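Local coordinates for protein P43 (Trichuris muris, PDB 6QIX) that is the major secreted protein of a whipworm parasite, tethers to matrix and inhibits interleukin-13 function, at residues D170-E175 and M313-R318; C157-G162 and T307-H312; R86-G91 and P138-L143; L128-T133 and L325-Y330. All coordinates share one frame; numbering follows the deposited sequence.

Interaction 1 of 4, residues D170-E175 and M313-R318; sequences DYEPNE and MPHWKR
A weak polar contact on the protein surface joins Glu172, on the short strand 172-173, to His315, in the first turn of helix 315-325. His315 NE2 donates to Glu172 OE1 at 3.4 Å, with an N-H...O angle of only 128°. The carboxylate comes to the edge of the imidazole, near the ring plane, and its own plane stands 86° from that of the ring. His315 CG lies between the backbone N and the carbonyl carbon (chi1 55°), which sends the ring out from the helix start toward the strand. Pro314 takes the N-cap position of this helix, and strand 172-173 pairs with strand 180-181 in a two-stranded antiparallel sheet. The stronger partner of the glutamate is His186, whose NE2 is hydrogen-bonded to Glu172 OE2. The single N-H of NE2 is divided between Glu172 OE1 and a water, both bonds weak; the water, 3.3 Å from His315 NE2, donates to Pro173 O at 2.7 Å. The ring of His156, on strand 155-160, also meets the His315 ring.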
loop_
_atom_site.group_PDB
_atom_site.type_symbol
_atom_site.label_atom_id
_atom_site.label_comp_id
_atom_site.label_asym_id
_atom_site.label_seq_id
_atom_site.Cartn_x
_atom_site.Cartn_y
_atom_site.Cartn_z
ATOM N N ASP A 170 -11.198 1.416 16.268
ATOM C CA ASP A 170 -10.994 1.559 17.705
ATOM C C ASP A 170 -10.894 0.223 18.458
ATOM O O ASP A 170 -10.646 0.226 19.681
ATOM C CB ASP A 170 -12.152 2.380 18.298
ATOM C CG ASP A 170 -12.266 3.785 17.718
ATOM O OD1 ASP A 170 -11.271 4.361 17.226
ATOM O OD2 ASP A 170 -13.384 4.347 17.786
ATOM N N TYR A 171 -11.150 -0.902 17.791
ATOM C CA TYR A 171 -11.107 -2.220 18.404
ATOM C C TYR A 171 -9.847 -2.952 17.981
ATOM O O TYR A 171 -9.413 -2.845 16.830
ATOM C CB TYR A 171 -12.376 -3.037 18.030
ATOM C CG TYR A 171 -13.598 -2.493 18.736
ATOM C CD1 TYR A 171 -14.040 -3.049 19.934
ATOM C CD2 TYR A 171 -14.301 -1.424 18.228
ATOM C CE1 TYR A 171 -15.103 -2.532 20.588
ATOM C CE2 TYR A 171 -15.381 -0.906 18.899
ATOM C CZ TYR A 171 -15.774 -1.467 20.067
ATOM O OH TYR A 171 -16.875 -0.981 20.761
ATOM N N GLU A 172 -9.281 -3.719 18.926
ATOM C CA GLU A 172 -8.090 -4.523 18.725
ATOM C C GLU A 172 -8.288 -5.885 19.376
ATOM O O GLU A 172 -9.083 -6.016 20.313
ATOM C CB GLU A 172 -6.857 -3.829 19.348
ATOM C CG GLU A 172 -6.637 -2.416 18.768
ATOM C CD GLU A 172 -5.441 -1.655 19.299
ATOM O OE1 GLU A 172 -4.683 -2.226 20.135
ATOM O OE2 GLU A 172 -5.262 -0.468 18.850
ATOM N N PRO A 173 -7.573 -6.904 18.911
ATOM C CA PRO A 173 -7.719 -8.223 19.558
ATOM C C PRO A 173 -7.307 -8.148 21.011
ATOM O O PRO A 173 -6.366 -7.424 21.367
ATOM C CB PRO A 173 -6.786 -9.123 18.752
ATOM C CG PRO A 173 -6.615 -8.366 17.411
ATOM C CD PRO A 173 -6.589 -6.938 17.832
ATOM N N ASN A 174 -8.053 -8.868 21.867
ATOM C CA ASN A 174 -7.546 -9.086 23.209
ATOM C C ASN A 174 -6.321 -9.994 23.137
ATOM O O ASN A 174 -5.940 -10.497 22.072
ATOM C CB ASN A 174 -8.617 -9.676 24.145
ATOM C CG ASN A 174 -9.161 -11.025 23.698
ATOM O OD1 ASN A 174 -8.728 -11.653 22.721
ATOM N ND2 ASN A 174 -10.155 -11.489 24.473
ATOM N N GLU A 175 -5.689 -10.197 24.291
ATOM C CA GLU A 175 -4.408 -10.879 24.278
ATOM C C GLU A 175 -4.535 -12.292 23.727
ATOM O O GLU A 175 -3.602 -12.784 23.069
ATOM C CB GLU A 175 -3.819 -10.893 25.688
ATOM C CG GLU A 175 -2.356 -11.131 25.713
ATOM C CD GLU A 175 -1.778 -11.097 27.102
ATOM O OE1 GLU A 175 -2.294 -10.335 27.977
ATOM O OE2 GLU A 175 -0.818 -11.863 27.312
ATOM N N MET A 313 7.472 -7.469 17.956
ATOM C CA MET A 313 6.841 -6.222 17.578
ATOM C C MET A 313 5.336 -6.290 17.782
ATOM O O MET A 313 4.687 -7.204 17.271
ATOM C CB MET A 313 7.099 -5.903 16.121
ATOM C CG MET A 313 8.535 -5.616 15.766
ATOM S SD MET A 313 8.561 -4.887 14.106
ATOM C CE MET A 313 10.339 -4.548 14.061
ATOM N N PRO A 314 4.749 -5.345 18.498
ATOM C CA PRO A 314 3.288 -5.242 18.509
ATOM C C PRO A 314 2.767 -4.863 17.140
ATOM O O PRO A 314 3.502 -4.315 16.294
ATOM C CB PRO A 314 2.991 -4.142 19.532
ATOM C CG PRO A 314 4.218 -3.390 19.678
ATOM C CD PRO A 314 5.390 -4.287 19.283
ATOM N N HIS A 315 1.465 -5.129 16.937
ATOM C CA HIS A 315 0.909 -4.969 15.587
ATOM C C HIS A 315 1.100 -3.536 15.067
ATOM O O HIS A 315 1.357 -3.346 13.868
ATOM C CB HIS A 315 -0.577 -5.402 15.489
ATOM C CG HIS A 315 -1.499 -4.730 16.454
ATOM N ND1 HIS A 315 -1.933 -3.434 16.293
ATOM C CD2 HIS A 315 -2.100 -5.192 17.579
ATOM C CE1 HIS A 315 -2.712 -3.105 17.312
ATOM N NE2 HIS A 315 -2.850 -4.164 18.093
ATOM N N TRP A 316 1.011 -2.526 15.938
ATOM C CA TRP A 316 1.087 -1.132 15.455
ATOM C C TRP A 316 2.488 -0.791 14.957
ATOM O O TRP A 316 2.667 0.019 14.019
ATOM C CB TRP A 316 0.647 -0.149 16.552
ATOM C CG TRP A 316 1.483 -0.184 17.830
ATOM C CD1 TRP A 316 1.201 -0.882 19.004
ATOM C CD2 TRP A 316 2.717 0.497 18.056
ATOM N NE1 TRP A 316 2.208 -0.689 19.914
ATOM C CE2 TRP A 316 3.144 0.162 19.365
ATOM C CE3 TRP A 316 3.509 1.366 17.269
ATOM C CZ2 TRP A 316 4.338 0.663 19.913
ATOM C CZ3 TRP A 316 4.680 1.860 17.792
ATOM C CH2 TRP A 316 5.088 1.507 19.139
ATOM N N LYS A 317 3.488 -1.423 15.551
ATOM C CA LYS A 317 4.860 -1.191 15.146
ATOM C C LYS A 317 5.194 -1.994 13.892
ATOM O O LYS A 317 5.800 -1.458 12.950
ATOM C CB LYS A 317 5.799 -1.517 16.297
ATOM C CG LYS A 317 7.260 -1.212 15.981
ATOM C CD LYS A 317 8.199 -1.591 17.101
ATOM C CE LYS A 317 7.866 -0.881 18.384
ATOM N NZ LYS A 317 9.101 -0.600 19.171
ATOM N N ARG A 318 4.805 -3.285 13.866
ATOM C CA ARG A 318 4.946 -4.079 12.641
ATOM C C ARG A 318 4.292 -3.378 11.449
ATOM O O ARG A 318 4.877 -3.288 10.359
ATOM C CB ARG A 318 4.319 -5.452 12.873
ATOM C CG ARG A 318 4.499 -6.477 11.749
ATOM C CD ARG A 318 3.358 -6.429 10.664
ATOM N NE ARG A 318 2.037 -6.408 11.283
ATOM C CZ ARG A 318 1.436 -7.454 11.833
ATOM N NH1 ARG A 318 2.021 -8.635 11.836
ATOM N NH2 ARG A 318 0.265 -7.306 12.438
HETATM O O HOH W 1 -4.118 -6.479 20.150
#

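Interaction 2 of 4, residues C157-G162 and T307-H312; sequences CIEKDG and TSKEKH
Lys309 reaches across the surface to Glu159, from the last turn of helix 292-310 to the edge strand 155-160 of a three-stranded antiparallel sheet. Within 307-312, Thr307 comes first and returns its hydroxyl to the helix, to Asp303 O. Ser308 does the same, with OG bonded to Thr305 O. Lys309 follows and carries the contact. Its CG is anti to the carbonyl carbon (chi1 -64°), and the extended chain carries NZ out from the helix to Glu159. NZ forms a salt bridge with Glu159 OE1 at 3.2 Å; the hydrogen bond within it is weak. The two side chains meet at about a right angle, and Lys309 CE is also 3.2 Å from Glu159 OE1. Lys311 is the first residue to leave helical angles. His312, with positive phi, is the C-prime residue of a Schellman motif: its N bonds to Lys309 O at 3.1 Å, and Met313 N bonds to Ser308 O. A water bridges the ion pair, 2.7 Å from Glu159 OE1 and 2.7 Å from Lys309 NZ. The other carboxylate oxygen, Glu159 OE2, has a salt bridge to Lys113. The carboxylate is thus shared between two lysines, which probably favours its charged form.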
loop_
_atom_site.group_PDB
_atom_site.type_symbol
_atom_site.label_atom_id
_atom_site.label_comp_id
_atom_site.label_asym_id
_atom_site.label_seq_id
_atom_site.Cartn_x
_atom_site.Cartn_y
_atom_site.Cartn_z
ATOM N N CYS A 157 -4.203 -6.877 13.561
ATOM C CA CYS A 157 -4.144 -8.335 13.557
ATOM C C CYS A 157 -3.044 -8.847 14.457
ATOM O O CYS A 157 -1.959 -8.263 14.513
ATOM C CB CYS A 157 -3.887 -8.903 12.150
ATOM S SG CYS A 157 -5.058 -8.404 10.899
ATOM N N ILE A 158 -3.317 -9.967 15.139
ATOM C CA ILE A 158 -2.287 -10.735 15.825
ATOM C C ILE A 158 -2.338 -12.148 15.266
ATOM O O ILE A 158 -3.353 -12.595 14.738
ATOM C CB ILE A 158 -2.450 -10.749 17.362
ATOM C CG1 ILE A 158 -3.746 -11.470 17.742
ATOM C CG2 ILE A 158 -2.470 -9.330 17.872
ATOM C CD1 ILE A 158 -3.934 -11.685 19.242
ATOM N N GLU A 159 -1.233 -12.851 15.391
ATOM C CA GLU A 159 -1.150 -14.250 14.964
ATOM C C GLU A 159 -1.411 -15.179 16.143
ATOM O O GLU A 159 -0.830 -15.000 17.205
ATOM C CB GLU A 159 0.228 -14.516 14.373
ATOM C CG GLU A 159 0.359 -15.905 13.744
ATOM C CD GLU A 159 1.744 -16.176 13.196
ATOM O OE1 GLU A 159 2.407 -15.202 12.767
ATOM O OE2 GLU A 159 2.148 -17.372 13.191
ATOM N N LYS A 160 -2.297 -16.157 15.956
ATOM C CA LYS A 160 -2.567 -17.172 16.966
ATOM C C LYS A 160 -2.682 -18.529 16.268
ATOM O O LYS A 160 -3.540 -18.701 15.399
ATOM C CB LYS A 160 -3.858 -16.884 17.711
ATOM C CG LYS A 160 -3.825 -15.620 18.597
ATOM C CD LYS A 160 -2.690 -15.633 19.627
ATOM C CE LYS A 160 -3.174 -15.273 21.003
ATOM N NZ LYS A 160 -2.133 -15.494 22.052
ATOM N N ASP A 161 -1.797 -19.441 16.648
ATOM C CA ASP A 161 -1.782 -20.842 16.239
ATOM C C ASP A 161 -1.970 -20.997 14.730
ATOM O O ASP A 161 -2.794 -21.773 14.262
ATOM C CB ASP A 161 -2.823 -21.652 17.016
ATOM C CG ASP A 161 -2.614 -23.159 16.856
ATOM O OD1 ASP A 161 -1.451 -23.587 16.701
ATOM O OD2 ASP A 161 -3.617 -23.903 16.881
ATOM N N GLY A 162 -1.179 -20.250 13.972
ATOM C CA GLY A 162 -1.099 -20.380 12.524
ATOM C C GLY A 162 -2.167 -19.647 11.755
ATOM O O GLY A 162 -2.279 -19.832 10.529
ATOM N N THR A 307 11.743 -11.124 11.364
ATOM C CA THR A 307 12.299 -10.154 12.312
ATOM C C THR A 307 11.217 -9.559 13.194
ATOM O O THR A 307 11.472 -9.237 14.362
ATOM C CB THR A 307 13.011 -9.016 11.573
ATOM O OG1 THR A 307 14.127 -9.535 10.871
ATOM C CG2 THR A 307 13.493 -7.939 12.559
ATOM N N SER A 308 10.016 -9.331 12.642
ATOM C CA SER A 308 8.950 -8.727 13.442
ATOM C C SER A 308 8.574 -9.632 14.591
ATOM O O SER A 308 8.195 -9.144 15.657
ATOM C CB SER A 308 7.705 -8.415 12.577
ATOM O OG SER A 308 7.031 -9.606 12.115
ATOM N N LYS A 309 8.682 -10.939 14.402
ATOM C CA LYS A 309 8.449 -11.864 15.505
ATOM C C LYS A 309 9.667 -11.988 16.424
ATOM O O LYS A 309 9.514 -12.033 17.651
ATOM C CB LYS A 309 8.073 -13.238 14.964
ATOM C CG LYS A 309 6.794 -13.277 14.200
ATOM C CD LYS A 309 6.667 -14.576 13.435
ATOM C CE LYS A 309 5.552 -14.492 12.411
ATOM N NZ LYS A 309 5.392 -15.784 11.675
ATOM N N GLU A 310 10.883 -12.028 15.878
ATOM C CA GLU A 310 12.054 -12.134 16.746
ATOM C C GLU A 310 12.138 -10.957 17.716
ATOM O O GLU A 310 12.562 -11.118 18.866
ATOM C CB GLU A 310 13.338 -12.237 15.911
ATOM C CG GLU A 310 13.381 -13.443 15.015
ATOM C CD GLU A 310 14.615 -13.447 14.121
ATOM O OE1 GLU A 310 15.660 -12.913 14.557
ATOM O OE2 GLU A 310 14.537 -13.954 12.981
ATOM N N LYS A 311 11.765 -9.762 17.268
ATOM C CA LYS A 311 11.878 -8.541 18.062
ATOM C C LYS A 311 10.594 -8.226 18.831
ATOM O O LYS A 311 10.473 -7.131 19.410
ATOM C CB LYS A 311 12.277 -7.367 17.147
ATOM C CG LYS A 311 13.568 -7.639 16.388
ATOM C CD LYS A 311 14.409 -6.385 16.134
ATOM C CE LYS A 311 15.880 -6.619 16.531
ATOM N NZ LYS A 311 16.694 -5.392 16.353
ATOM N N HIS A 312 9.638 -9.165 18.833
ATOM C CA HIS A 312 8.386 -9.037 19.565
ATOM C C HIS A 312 7.653 -7.743 19.254
ATOM O O HIS A 312 7.201 -7.024 20.157
ATOM C CB HIS A 312 8.656 -9.152 21.056
ATOM C CG HIS A 312 9.691 -10.179 21.388
ATOM N ND1 HIS A 312 9.401 -11.524 21.467
ATOM C CD2 HIS A 312 11.012 -10.060 21.664
ATOM C CE1 HIS A 312 10.501 -12.189 21.779
ATOM N NE2 HIS A 312 11.495 -11.324 21.897
HETATM O O HOH W 2 3.341 -14.667 10.333
#

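Interaction 3 of 4, residues R86-G91 and P138-L143; sequences RPNTEG and PSYVRL. With ACT (acetate ion), chain G.
A CH-pi contact with a hydrogen bond beside it joins Tyr140, in the first turn of helix 139-151, to residues 86-91, in the loop between strands 79-85 and 95-101. Gly91 CA lies 3.9 Å from the centroid of the Tyr140 ring, 26° off the ring normal. Gly91 N sits over the same face, 3.4 Å from Tyr140 CD2. Val141 CG2 covers the rim of the opposite face. A chi1 of 82° tucks Tyr140 CG above its own backbone and turns the ring to the loop. At its far end Tyr140 OH donates to Asn88 OD1 at 2.9 Å. OD1 is at the ring edge, and the hydroxyl is tilted 18° from the amide carbonyl plane. The other end of this amide is held too: Asn88 ND2 donates to an acetate oxygen, atom O, at 2.7 Å. The acetate probably comes from the crystallisation liquor, and Arg364 also binds it. Glu90 turns its carboxylate back to the ring, with OE2 3.9 Å from Tyr140 CE2. Pro138 is the N-cap of helix 139-151. Arg86 begins the loop at the end of strand 79-85 and pairs by its backbone with Pro94, just before strand 95-101.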
loop_
_atom_site.group_PDB
_atom_site.type_symbol
_atom_site.label_atom_id
_atom_site.label_comp_id
_atom_site.label_asym_id
_atom_site.label_seq_id
_atom_site.Cartn_x
_atom_site.Cartn_y
_atom_site.Cartn_z
ATOM N N ARG A 86 -19.469 16.233 -7.291
ATOM C CA ARG A 86 -19.423 17.534 -7.947
ATOM C C ARG A 86 -18.625 17.383 -9.229
ATOM O O ARG A 86 -17.944 16.371 -9.432
ATOM C CB ARG A 86 -18.792 18.598 -7.046
ATOM C CG ARG A 86 -17.272 18.496 -6.943
ATOM C CD ARG A 86 -16.716 19.529 -5.955
ATOM N NE ARG A 86 -15.386 19.176 -5.487
ATOM C CZ ARG A 86 -14.781 19.755 -4.459
ATOM N NH1 ARG A 86 -15.397 20.721 -3.798
ATOM N NH2 ARG A 86 -13.565 19.354 -4.095
ATOM N N PRO A 87 -18.671 18.382 -10.112
ATOM C CA PRO A 87 -17.858 18.311 -11.339
ATOM C C PRO A 87 -16.364 18.170 -11.042
ATOM O O PRO A 87 -15.830 18.755 -10.095
ATOM C CB PRO A 87 -18.169 19.630 -12.056
ATOM C CG PRO A 87 -19.495 20.079 -11.487
ATOM C CD PRO A 87 -19.526 19.586 -10.064
ATOM N N ASN A 88 -15.689 17.373 -11.864
ATOM C CA ASN A 88 -14.241 17.199 -11.742
ATOM C C ASN A 88 -13.555 18.406 -12.384
ATOM O O ASN A 88 -13.466 18.512 -13.608
ATOM C CB ASN A 88 -13.787 15.894 -12.390
ATOM C CG ASN A 88 -12.296 15.635 -12.197
ATOM O OD1 ASN A 88 -11.579 16.454 -11.611
ATOM N ND2 ASN A 88 -11.828 14.482 -12.671
ATOM N N THR A 89 -13.082 19.323 -11.552
ATOM C CA THR A 89 -12.382 20.517 -11.986
ATOM C C THR A 89 -10.942 20.432 -11.508
ATOM O O THR A 89 -10.644 19.759 -10.515
ATOM C CB THR A 89 -13.055 21.772 -11.429
ATOM O OG1 THR A 89 -14.472 21.677 -11.631
ATOM C CG2 THR A 89 -12.516 23.008 -12.117
ATOM N N GLU A 90 -10.044 21.103 -12.231
ATOM C CA GLU A 90 -8.657 21.191 -11.782
ATOM C C GLU A 90 -8.616 21.703 -10.346
ATOM O O GLU A 90 -9.122 22.790 -10.043
ATOM C CB GLU A 90 -7.835 22.105 -12.700
ATOM C CG GLU A 90 -6.421 22.415 -12.173
ATOM C CD GLU A 90 -5.510 21.189 -12.105
ATOM O OE1 GLU A 90 -4.737 21.078 -11.126
ATOM O OE2 GLU A 90 -5.566 20.339 -13.027
ATOM N N GLY A 91 -8.046 20.888 -9.458
ATOM C CA GLY A 91 -8.000 21.198 -8.048
ATOM C C GLY A 91 -9.227 20.795 -7.277
ATOM O O GLY A 91 -9.231 20.930 -6.048
ATOM N N PRO A 138 -2.272 14.053 -10.731
ATOM C CA PRO A 138 -2.422 15.399 -10.154
ATOM C C PRO A 138 -2.575 15.312 -8.644
ATOM O O PRO A 138 -3.250 14.420 -8.123
ATOM C CB PRO A 138 -3.692 15.947 -10.813
ATOM C CG PRO A 138 -3.927 15.042 -12.037
ATOM C CD PRO A 138 -3.408 13.690 -11.595
ATOM N N SER A 139 -1.948 16.255 -7.948
ATOM C CA SER A 139 -1.971 16.257 -6.496
ATOM C C SER A 139 -3.404 16.178 -5.960
ATOM O O SER A 139 -3.683 15.428 -5.024
ATOM C CB SER A 139 -1.249 17.508 -5.980
ATOM O OG SER A 139 -1.278 17.523 -4.553
ATOM N N TYR A 140 -4.339 16.922 -6.561
ATOM C CA TYR A 140 -5.703 16.925 -6.022
ATOM C C TYR A 140 -6.383 15.556 -6.186
ATOM O O TYR A 140 -7.228 15.179 -5.351
ATOM C CB TYR A 140 -6.521 18.067 -6.666
ATOM C CG TYR A 140 -7.098 17.773 -8.030
ATOM C CD1 TYR A 140 -8.389 17.288 -8.156
ATOM C CD2 TYR A 140 -6.354 17.982 -9.197
ATOM C CE1 TYR A 140 -8.929 17.014 -9.392
ATOM C CE2 TYR A 140 -6.887 17.702 -10.442
ATOM C CZ TYR A 140 -8.187 17.230 -10.530
ATOM O OH TYR A 140 -8.762 16.948 -11.756
ATOM N N VAL A 141 -5.999 14.793 -7.220
ATOM C CA VAL A 141 -6.500 13.432 -7.415
ATOM C C VAL A 141 -5.930 12.497 -6.355
ATOM O O VAL A 141 -6.652 11.712 -5.698
ATOM C CB VAL A 141 -6.131 12.956 -8.831
ATOM C CG1 VAL A 141 -6.498 11.506 -9.028
ATOM C CG2 VAL A 141 -6.831 13.847 -9.879
ATOM N N ARG A 142 -4.614 12.567 -6.168
ATOM C CA ARG A 142 -3.963 11.750 -5.156
ATOM C C ARG A 142 -4.597 11.988 -3.799
ATOM O O ARG A 142 -4.896 11.029 -3.069
ATOM C CB ARG A 142 -2.467 12.058 -5.141
ATOM C CG ARG A 142 -1.692 11.268 -4.190
ATOM C CD ARG A 142 -0.178 11.562 -4.303
ATOM N NE ARG A 142 0.401 10.734 -3.265
ATOM C CZ ARG A 142 1.556 10.121 -3.352
ATOM N NH1 ARG A 142 2.294 10.273 -4.474
ATOM N NH2 ARG A 142 1.959 9.381 -2.313
ATOM N N LEU A 143 -4.865 13.254 -3.461
ATOM C CA LEU A 143 -5.385 13.549 -2.139
ATOM C C LEU A 143 -6.831 13.103 -2.007
ATOM O O LEU A 143 -7.231 12.645 -0.930
ATOM C CB LEU A 143 -5.269 15.043 -1.827
ATOM C CG LEU A 143 -3.815 15.535 -1.802
ATOM C CD1 LEU A 143 -3.762 17.033 -1.530
ATOM C CD2 LEU A 143 -2.982 14.781 -0.780
HETATM C C ACT G . -9.804 11.493 -11.872
HETATM O O ACT G . -9.790 12.667 -12.341
HETATM O OXT ACT G . -9.181 10.477 -12.270
HETATM C CH3 ACT G . -10.663 11.253 -10.616
#

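Interaction 4 of 4, residues L128-T133 and L325-Y330; sequences LKQCFT and LMQLPY
Gln130 NE2 is gripped by two acceptors from residues 325-330. It donates to Met326 O at 2.9 Å, nearly straight at 163°, and to Gln327 OE1 at 3.3 Å, more bent at 135°. Met326 and Gln327 are the central residues of a type I beta turn, from Leu325 to Leu328, that begins at the last residue of helix 315-325. Gln130 lies in a short 3-10 segment. This is a buried contact near the centre of the chain. Met326 O lies in the amide plane of Gln130, and NE2 approaches both oxygens from above their carbonyl planes. The two glutamine amides stand 79° apart. Gln130 runs extended beyond CG and reaches across to the turn, while Gln327 is bent at chi2 and folds OE1 back to meet it. The amide of Gln327 is fixed from its other end, since NE2 is hydrogen-bonded to Lys323 O and Glu126 OE1. Two waters sit 2.8 Å from Gln130 OE1 and probably link it to Leu328 O and Met326 O. Next to Gln130, Cys131 forms a disulfide with Cys362. The backbone of Gln130 is also used: Thr133 OG1 donates to Gln130 O at 2.7 Å.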
loop_
_atom_site.group_PDB
_atom_site.type_symbol
_atom_site.label_atom_id
_atom_site.label_comp_id
_atom_site.label_asym_id
_atom_site.label_seq_id
_atom_site.Cartn_x
_atom_site.Cartn_y
_atom_site.Cartn_z
ATOM N N LEU A 128 -2.921 -0.846 -3.920
ATOM C CA LEU A 128 -3.939 -0.074 -4.624
ATOM C C LEU A 128 -3.723 1.427 -4.467
ATOM O O LEU A 128 -3.916 2.173 -5.426
ATOM C CB LEU A 128 -5.329 -0.452 -4.138
ATOM C CG LEU A 128 -5.778 -1.861 -4.491
ATOM C CD1 LEU A 128 -7.190 -2.114 -4.027
ATOM C CD2 LEU A 128 -5.681 -2.103 -5.967
ATOM N N LYS A 129 -3.324 1.880 -3.287
ATOM C CA LYS A 129 -2.992 3.289 -3.097
ATOM C C LYS A 129 -1.913 3.719 -4.085
ATOM O O LYS A 129 -1.934 4.844 -4.602
ATOM C CB LYS A 129 -2.535 3.534 -1.645
ATOM C CG LYS A 129 -3.604 3.280 -0.615
ATOM C CD LYS A 129 -2.989 3.221 0.773
ATOM C CE LYS A 129 -2.856 4.574 1.376
ATOM N NZ LYS A 129 -2.409 4.487 2.833
ATOM N N GLN A 130 -1.003 2.814 -4.422
ATOM C CA GLN A 130 0.095 3.183 -5.298
ATOM C C GLN A 130 -0.355 3.398 -6.732
ATOM O O GLN A 130 0.436 3.922 -7.543
ATOM C CB GLN A 130 1.195 2.121 -5.170
ATOM C CG GLN A 130 1.982 2.308 -3.870
ATOM C CD GLN A 130 2.929 1.178 -3.559
ATOM O OE1 GLN A 130 3.121 0.294 -4.367
ATOM N NE2 GLN A 130 3.471 1.167 -2.365
ATOM N N CYS A 131 -1.605 3.074 -7.067
ATOM C CA CYS A 131 -2.090 3.415 -8.397
ATOM C C CYS A 131 -2.022 4.915 -8.614
ATOM O O CYS A 131 -1.924 5.383 -9.758
ATOM C CB CYS A 131 -3.535 2.953 -8.595
ATOM S SG CYS A 131 -3.747 1.140 -8.621
ATOM N N PHE A 132 -2.127 5.697 -7.531
ATOM C CA PHE A 132 -2.199 7.151 -7.661
ATOM C C PHE A 132 -0.919 7.826 -7.189
ATOM O O PHE A 132 -0.947 8.961 -6.720
ATOM C CB PHE A 132 -3.444 7.650 -6.932
ATOM C CG PHE A 132 -4.696 6.909 -7.374
ATOM C CD1 PHE A 132 -5.214 7.119 -8.651
ATOM C CD2 PHE A 132 -5.295 5.951 -6.566
ATOM C CE1 PHE A 132 -6.311 6.426 -9.096
ATOM C CE2 PHE A 132 -6.406 5.274 -7.001
ATOM C CZ PHE A 132 -6.919 5.514 -8.274
ATOM N N THR A 133 0.215 7.131 -7.337
ATOM C CA THR A 133 1.540 7.658 -7.024
ATOM C C THR A 133 2.368 7.862 -8.288
ATOM O O THR A 133 3.601 7.958 -8.212
ATOM C CB THR A 133 2.299 6.734 -6.057
ATOM O OG1 THR A 133 2.424 5.426 -6.628
ATOM C CG2 THR A 133 1.609 6.613 -4.714
ATOM N N LEU A 325 7.946 -0.381 4.055
ATOM C CA LEU A 325 8.540 -1.417 3.195
ATOM C C LEU A 325 7.719 -1.604 1.922
ATOM O O LEU A 325 8.285 -1.878 0.846
ATOM C CB LEU A 325 8.681 -2.712 4.004
ATOM C CG LEU A 325 9.716 -3.739 3.604
ATOM C CD1 LEU A 325 11.111 -3.148 3.634
ATOM C CD2 LEU A 325 9.645 -4.953 4.532
ATOM N N MET A 326 6.391 -1.457 2.010
ATOM C CA MET A 326 5.570 -1.531 0.803
ATOM C C MET A 326 5.940 -0.482 -0.246
ATOM O O MET A 326 5.477 -0.603 -1.379
ATOM C CB MET A 326 4.061 -1.405 1.117
ATOM C CG MET A 326 3.536 -2.646 1.814
ATOM S SD MET A 326 3.324 -4.077 0.921
ATOM C CE MET A 326 2.143 -3.587 -0.317
ATOM N N GLN A 327 6.664 0.568 0.135
ATOM C CA GLN A 327 7.001 1.636 -0.804
ATOM C C GLN A 327 8.222 1.303 -1.634
ATOM O O GLN A 327 8.536 2.036 -2.575
ATOM C CB GLN A 327 7.255 2.957 -0.076
ATOM C CG GLN A 327 6.188 3.355 0.877
ATOM C CD GLN A 327 4.828 3.342 0.293
ATOM O OE1 GLN A 327 4.596 3.820 -0.823
ATOM N NE2 GLN A 327 3.869 2.832 1.076
ATOM N N LEU A 328 8.922 0.209 -1.331
ATOM C CA LEU A 328 10.061 -0.156 -2.167
ATOM C C LEU A 328 9.597 -0.453 -3.597
ATOM O O LEU A 328 8.485 -0.939 -3.813
ATOM C CB LEU A 328 10.787 -1.364 -1.606
ATOM C CG LEU A 328 11.637 -1.004 -0.379
ATOM C CD1 LEU A 328 12.184 -2.293 0.225
ATOM C CD2 LEU A 328 12.812 -0.060 -0.723
ATOM N N PRO A 329 10.450 -0.232 -4.575
ATOM C CA PRO A 329 10.093 -0.573 -5.957
ATOM C C PRO A 329 9.813 -2.058 -6.122
ATOM O O PRO A 329 10.564 -2.894 -5.644
ATOM C CB PRO A 329 11.340 -0.153 -6.753
ATOM C CG PRO A 329 12.077 0.844 -5.855
ATOM C CD PRO A 329 11.792 0.375 -4.457
ATOM N N TYR A 330 8.727 -2.375 -6.828
ATOM C CA TYR A 330 8.288 -3.736 -7.098
ATOM C C TYR A 330 8.230 -3.923 -8.611
ATOM O O TYR A 330 7.410 -3.300 -9.290
ATOM C CB TYR A 330 6.917 -3.971 -6.461
ATOM C CG TYR A 330 6.271 -5.329 -6.732
ATOM C CD1 TYR A 330 6.099 -6.237 -5.703
ATOM C CD2 TYR A 330 5.781 -5.678 -7.993
ATOM C CE1 TYR A 330 5.498 -7.455 -5.929
ATOM C CE2 TYR A 330 5.175 -6.901 -8.222
ATOM C CZ TYR A 330 5.033 -7.779 -7.185
ATOM O OH TYR A 330 4.429 -9.019 -7.342
HETATM O O HOH W 3 5.926 -0.060 -4.699
HETATM O O HOH W 4 3.375 -2.069 -2.891
#

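From the N terminus, residues 86-91 come first. Interaction 3 closes their loop at 138-143, and 128-133 lies within it. Interaction 4 opens at 128-133 and closes only at 325-330, so interactions 3 and 4 cross; they touch where Arg142 packs on Phe132 and Thr133. The wide loop of interaction 4 encloses interactions 1 and 2. Segment 157-162 opens interaction 2 and 170-175 opens interaction 1. They close at 307-312 and 313-318, so these two also cross. Their centres are about 11 Å apart, they touch, and together they tie the small sheets to helices 292-310 and 315-325. Interactions 2 and 3 lie on opposite sides of the chain's centre, about 40 Å apart between centres.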